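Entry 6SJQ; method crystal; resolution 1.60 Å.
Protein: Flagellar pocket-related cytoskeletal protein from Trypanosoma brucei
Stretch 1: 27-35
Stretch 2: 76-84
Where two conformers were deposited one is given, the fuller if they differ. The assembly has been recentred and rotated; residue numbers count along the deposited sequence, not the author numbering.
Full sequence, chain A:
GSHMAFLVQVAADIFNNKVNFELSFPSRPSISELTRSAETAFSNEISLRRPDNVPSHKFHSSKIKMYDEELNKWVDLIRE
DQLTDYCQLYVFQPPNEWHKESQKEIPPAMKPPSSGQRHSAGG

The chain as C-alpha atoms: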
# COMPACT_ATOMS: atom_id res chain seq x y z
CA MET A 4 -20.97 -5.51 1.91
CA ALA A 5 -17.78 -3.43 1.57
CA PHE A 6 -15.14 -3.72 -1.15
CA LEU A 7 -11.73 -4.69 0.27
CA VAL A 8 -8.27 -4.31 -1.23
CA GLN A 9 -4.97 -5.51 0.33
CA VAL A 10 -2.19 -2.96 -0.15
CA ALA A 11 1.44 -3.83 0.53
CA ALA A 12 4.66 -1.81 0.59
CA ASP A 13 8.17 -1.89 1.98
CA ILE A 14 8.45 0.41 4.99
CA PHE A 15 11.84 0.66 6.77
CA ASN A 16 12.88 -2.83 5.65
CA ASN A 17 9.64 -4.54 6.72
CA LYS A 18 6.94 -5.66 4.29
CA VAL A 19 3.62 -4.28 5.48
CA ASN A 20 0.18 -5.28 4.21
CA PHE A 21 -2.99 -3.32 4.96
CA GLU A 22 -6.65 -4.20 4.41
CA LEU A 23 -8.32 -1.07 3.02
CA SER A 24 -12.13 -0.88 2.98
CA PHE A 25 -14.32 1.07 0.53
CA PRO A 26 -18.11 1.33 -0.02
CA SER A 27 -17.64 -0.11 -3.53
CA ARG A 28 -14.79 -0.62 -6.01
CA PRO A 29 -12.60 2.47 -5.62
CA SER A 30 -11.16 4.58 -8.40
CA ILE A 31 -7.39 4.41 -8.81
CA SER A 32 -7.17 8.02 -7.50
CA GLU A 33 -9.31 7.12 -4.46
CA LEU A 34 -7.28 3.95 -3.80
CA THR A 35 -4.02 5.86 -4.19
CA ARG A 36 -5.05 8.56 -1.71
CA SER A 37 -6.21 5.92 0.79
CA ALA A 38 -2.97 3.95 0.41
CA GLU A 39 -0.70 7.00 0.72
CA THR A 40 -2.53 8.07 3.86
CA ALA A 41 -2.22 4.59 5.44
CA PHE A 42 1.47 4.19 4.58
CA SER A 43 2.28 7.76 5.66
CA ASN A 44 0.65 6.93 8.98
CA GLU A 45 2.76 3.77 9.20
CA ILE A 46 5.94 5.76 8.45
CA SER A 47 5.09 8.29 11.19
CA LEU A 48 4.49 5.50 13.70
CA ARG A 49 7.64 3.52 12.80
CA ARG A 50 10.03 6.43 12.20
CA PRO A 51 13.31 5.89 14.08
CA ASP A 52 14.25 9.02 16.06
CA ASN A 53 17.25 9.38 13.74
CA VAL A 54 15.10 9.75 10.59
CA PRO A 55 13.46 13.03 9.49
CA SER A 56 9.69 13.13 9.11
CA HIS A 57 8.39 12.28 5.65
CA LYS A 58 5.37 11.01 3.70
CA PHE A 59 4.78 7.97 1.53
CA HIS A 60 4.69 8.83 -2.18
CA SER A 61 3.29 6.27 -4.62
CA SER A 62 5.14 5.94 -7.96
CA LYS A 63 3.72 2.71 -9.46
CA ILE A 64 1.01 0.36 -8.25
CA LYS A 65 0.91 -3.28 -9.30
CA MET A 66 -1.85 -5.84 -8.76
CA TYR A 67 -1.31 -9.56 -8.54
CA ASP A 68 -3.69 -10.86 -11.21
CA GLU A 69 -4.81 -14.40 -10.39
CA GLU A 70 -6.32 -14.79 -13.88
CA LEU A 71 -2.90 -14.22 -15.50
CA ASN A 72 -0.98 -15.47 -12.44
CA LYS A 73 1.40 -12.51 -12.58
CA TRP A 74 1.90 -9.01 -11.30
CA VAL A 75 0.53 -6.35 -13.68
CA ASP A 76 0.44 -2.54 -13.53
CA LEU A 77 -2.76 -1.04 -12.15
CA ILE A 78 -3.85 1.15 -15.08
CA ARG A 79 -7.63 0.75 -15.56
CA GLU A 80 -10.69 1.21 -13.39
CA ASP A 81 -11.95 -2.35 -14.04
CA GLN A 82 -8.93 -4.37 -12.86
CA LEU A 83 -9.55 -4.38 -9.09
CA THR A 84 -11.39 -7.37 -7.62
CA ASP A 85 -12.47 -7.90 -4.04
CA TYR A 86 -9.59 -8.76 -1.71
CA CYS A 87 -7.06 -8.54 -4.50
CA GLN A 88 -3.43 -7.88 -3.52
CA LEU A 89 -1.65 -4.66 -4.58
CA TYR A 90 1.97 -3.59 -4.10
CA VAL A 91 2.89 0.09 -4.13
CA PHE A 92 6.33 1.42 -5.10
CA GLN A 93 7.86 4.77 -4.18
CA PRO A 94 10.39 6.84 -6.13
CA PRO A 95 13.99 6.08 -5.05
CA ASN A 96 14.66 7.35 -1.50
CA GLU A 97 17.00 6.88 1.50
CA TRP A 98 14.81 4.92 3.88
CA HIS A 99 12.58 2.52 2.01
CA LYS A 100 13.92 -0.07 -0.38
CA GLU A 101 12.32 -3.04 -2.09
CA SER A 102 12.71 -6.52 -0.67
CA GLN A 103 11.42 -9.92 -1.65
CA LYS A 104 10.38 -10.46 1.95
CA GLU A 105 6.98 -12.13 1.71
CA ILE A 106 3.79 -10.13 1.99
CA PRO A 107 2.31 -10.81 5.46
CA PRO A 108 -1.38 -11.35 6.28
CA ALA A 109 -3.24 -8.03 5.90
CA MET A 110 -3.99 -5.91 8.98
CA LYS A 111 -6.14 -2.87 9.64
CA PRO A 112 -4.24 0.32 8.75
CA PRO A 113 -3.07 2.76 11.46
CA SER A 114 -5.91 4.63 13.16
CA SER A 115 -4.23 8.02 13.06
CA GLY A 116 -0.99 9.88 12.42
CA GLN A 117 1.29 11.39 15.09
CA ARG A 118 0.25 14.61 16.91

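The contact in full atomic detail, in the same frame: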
# COMPACT_ATOMS: atom_id res chain seq x y z
N SER A 27 -17.54 0.68 -2.31
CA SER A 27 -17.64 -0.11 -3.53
C SER A 27 -16.28 -0.01 -4.19
O SER A 27 -15.39 0.64 -3.63
CB SER A 27 -18.75 0.41 -4.46
OG SER A 27 -18.39 1.65 -5.06
N ARG A 28 -16.10 -0.62 -5.35
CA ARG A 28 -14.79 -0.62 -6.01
C ARG A 28 -14.26 0.80 -6.14
O ARG A 28 -14.92 1.65 -6.74
CB ARG A 28 -14.87 -1.26 -7.39
CG ARG A 28 -13.60 -1.07 -8.21
CD ARG A 28 -13.70 -1.76 -9.57
NE ARG A 28 -14.40 -3.04 -9.47
CZ ARG A 28 -14.30 -4.02 -10.35
NH1 ARG A 28 -13.50 -3.88 -11.40
NH2 ARG A 28 -14.97 -5.15 -10.17
N PRO A 29 -13.09 1.09 -5.54
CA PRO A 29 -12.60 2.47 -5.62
C PRO A 29 -12.02 2.83 -6.97
O PRO A 29 -11.61 1.95 -7.74
CB PRO A 29 -11.50 2.51 -4.55
CG PRO A 29 -10.96 1.07 -4.55
CD PRO A 29 -12.16 0.19 -4.81
N SER A 30 -11.96 4.12 -7.27
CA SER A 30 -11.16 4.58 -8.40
C SER A 30 -9.69 4.48 -8.05
O SER A 30 -9.32 4.43 -6.86
CB SER A 30 -11.52 6.02 -8.79
OG SER A 30 -11.20 6.94 -7.76
N ILE A 31 -8.83 4.45 -9.06
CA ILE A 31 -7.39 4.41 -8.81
C ILE A 31 -6.94 5.64 -7.99
O ILE A 31 -6.13 5.51 -7.09
CB ILE A 31 -6.58 4.31 -10.12
CG1 ILE A 31 -6.74 2.90 -10.74
CG2 ILE A 31 -5.11 4.61 -9.85
CD1 ILE A 31 -6.23 2.82 -12.17
N SER A 32 -7.50 6.82 -8.28
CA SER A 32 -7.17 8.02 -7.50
C SER A 32 -7.58 7.88 -6.04
O SER A 32 -6.83 8.29 -5.15
CB SER A 32 -7.86 9.25 -8.11
OG SER A 32 -7.40 9.46 -9.44
N GLU A 33 -8.78 7.34 -5.80
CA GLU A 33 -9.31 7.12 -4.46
C GLU A 33 -8.45 6.11 -3.69
O GLU A 33 -8.07 6.35 -2.53
CB GLU A 33 -10.74 6.60 -4.58
CG GLU A 33 -11.43 6.24 -3.26
CD GLU A 33 -12.80 5.63 -3.49
OE1 GLU A 33 -13.16 5.47 -4.69
OE2 GLU A 33 -13.52 5.28 -2.52
N LEU A 34 -8.14 5.00 -4.35
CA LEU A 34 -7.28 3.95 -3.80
C LEU A 34 -5.91 4.53 -3.46
O LEU A 34 -5.36 4.28 -2.38
CB LEU A 34 -7.16 2.79 -4.82
CG LEU A 34 -6.28 1.56 -4.53
CD1 LEU A 34 -4.81 1.79 -4.82
CD2 LEU A 34 -6.49 1.12 -3.10
N THR A 35 -5.36 5.33 -4.37
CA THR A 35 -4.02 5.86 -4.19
C THR A 35 -3.97 6.79 -2.97
O THR A 35 -3.03 6.72 -2.15
CB THR A 35 -3.53 6.62 -5.43
OG1 THR A 35 -3.47 5.72 -6.54
CG2 THR A 35 -2.12 7.15 -5.20
N ASP A 76 0.65 -3.92 -13.96
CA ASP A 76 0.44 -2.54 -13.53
C ASP A 76 -1.05 -2.25 -13.34
O ASP A 76 -1.89 -2.74 -14.10
CB ASP A 76 0.97 -1.55 -14.57
CG ASP A 76 2.46 -1.40 -14.51
OD1 ASP A 76 3.15 -2.34 -14.07
OD2 ASP A 76 2.93 -0.32 -14.92
N LEU A 77 -1.38 -1.47 -12.32
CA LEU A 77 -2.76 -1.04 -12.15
C LEU A 77 -3.00 0.23 -12.97
O LEU A 77 -2.53 1.31 -12.61
CB LEU A 77 -3.09 -0.81 -10.67
CG LEU A 77 -4.51 -0.32 -10.40
CD1 LEU A 77 -5.52 -1.33 -10.91
CD2 LEU A 77 -4.71 -0.06 -8.90
N ILE A 78 -3.70 0.08 -14.09
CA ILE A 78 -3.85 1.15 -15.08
C ILE A 78 -5.32 1.52 -15.36
O ILE A 78 -5.62 2.65 -15.72
CB ILE A 78 -3.20 0.72 -16.43
CG1 ILE A 78 -3.72 -0.66 -16.83
CG2 ILE A 78 -1.70 0.70 -16.32
CD1 ILE A 78 -3.53 -1.03 -18.28
N ARG A 79 -6.22 0.56 -15.21
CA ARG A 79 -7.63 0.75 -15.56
C ARG A 79 -8.54 0.61 -14.36
O ARG A 79 -8.18 -0.05 -13.37
CB ARG A 79 -8.07 -0.29 -16.59
CG ARG A 79 -7.48 -0.10 -17.97
CD ARG A 79 -8.01 -1.18 -18.89
NE ARG A 79 -9.47 -1.16 -18.91
CZ ARG A 79 -10.19 -0.48 -19.79
NH1 ARG A 79 -9.59 0.24 -20.73
NH2 ARG A 79 -11.52 -0.51 -19.73
N GLU A 80 -9.74 1.16 -14.49
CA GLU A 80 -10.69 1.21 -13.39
C GLU A 80 -11.56 -0.04 -13.30
O GLU A 80 -12.52 -0.06 -12.52
CB GLU A 80 -11.56 2.46 -13.55
CG GLU A 80 -10.76 3.76 -13.69
CD GLU A 80 -10.21 4.23 -12.37
OE1 GLU A 80 -10.49 3.58 -11.35
OE2 GLU A 80 -9.51 5.27 -12.35
N ASP A 81 -11.23 -1.07 -14.07
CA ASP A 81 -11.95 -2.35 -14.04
C ASP A 81 -11.01 -3.55 -13.81
O ASP A 81 -11.32 -4.68 -14.18
CB ASP A 81 -12.74 -2.52 -15.34
CG ASP A 81 -11.86 -2.42 -16.57
OD1 ASP A 81 -10.62 -2.42 -16.44
OD2 ASP A 81 -12.40 -2.33 -17.68
N GLN A 82 -9.86 -3.30 -13.21
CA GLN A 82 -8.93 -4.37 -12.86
C GLN A 82 -9.13 -4.89 -11.43
O GLN A 82 -9.04 -6.10 -11.18
CB GLN A 82 -7.48 -3.91 -13.02
CG GLN A 82 -6.96 -3.84 -14.46
CD GLN A 82 -5.54 -3.33 -14.48
OE1 GLN A 82 -5.31 -2.13 -14.53
NE2 GLN A 82 -4.58 -4.26 -14.42
N LEU A 83 -9.40 -3.99 -10.50
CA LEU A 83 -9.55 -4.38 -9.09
C LEU A 83 -10.68 -5.38 -8.86
O LEU A 83 -11.79 -5.24 -9.42
CB LEU A 83 -9.79 -3.13 -8.21
CG LEU A 83 -8.64 -2.11 -8.14
CD1 LEU A 83 -9.09 -0.88 -7.35
CD2 LEU A 83 -7.38 -2.72 -7.52
N THR A 84 -10.39 -6.42 -8.08
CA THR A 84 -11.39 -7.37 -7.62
C THR A 84 -11.34 -7.42 -6.11
O THR A 84 -10.33 -7.06 -5.50
CB THR A 84 -11.17 -8.78 -8.20
OG1 THR A 84 -9.85 -9.25 -7.88
CG2 THR A 84 -11.35 -8.76 -9.71
O HOH W 1 -10.23 1.06 -9.89
O HOH W 2 -8.92 7.33 -10.78

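Apolar side chains from a helix start and an irregular loop make the centre of this contact. Ile31, in the first turn of the helix, points toward the loop and sets its CG1 3.9 Å from Leu77 CG. Leu34, one turn on, approaches Leu77 more loosely, CD1 to CD2 at 4.5 Å. Leu83 also points inward, its CD1 3.9 Å from Pro29 CG. Leu77 and Leu83 meet CD2 to CD2 at 4.0 Å, making one apolar surface. The segments pass in opposite senses: Arg28 CA lies 7.1 Å from Leu83 CA, Ser30 CA 6.0 Å from Glu80 CA.

The polar rule is written at the helix N-terminus, where the first amides lack acceptors within the helix. Ser30 caps it: its OG accepts from Glu33 N at 3.1 Å, and Glu33 OE1 accepts from Ser30 N, also at 3.1 Å. Glu80 serves the next amide from across the contact, Ile31 N donating to its OE1 at 3.0 Å and weakly to OE2 at 3.5 Å. Water 2 accepts from Ser32 N and donates to Glu80 OE2; water 1 donates to both Pro29 O and Glu80 OE1.

Outermost, Arg28 lays a guanidinium face over Leu83 O, with CZ 2.9 Å away. The N-H bonds lie in the plane and point past the oxygen: a charge-to-carbonyl contact, not a hydrogen bond.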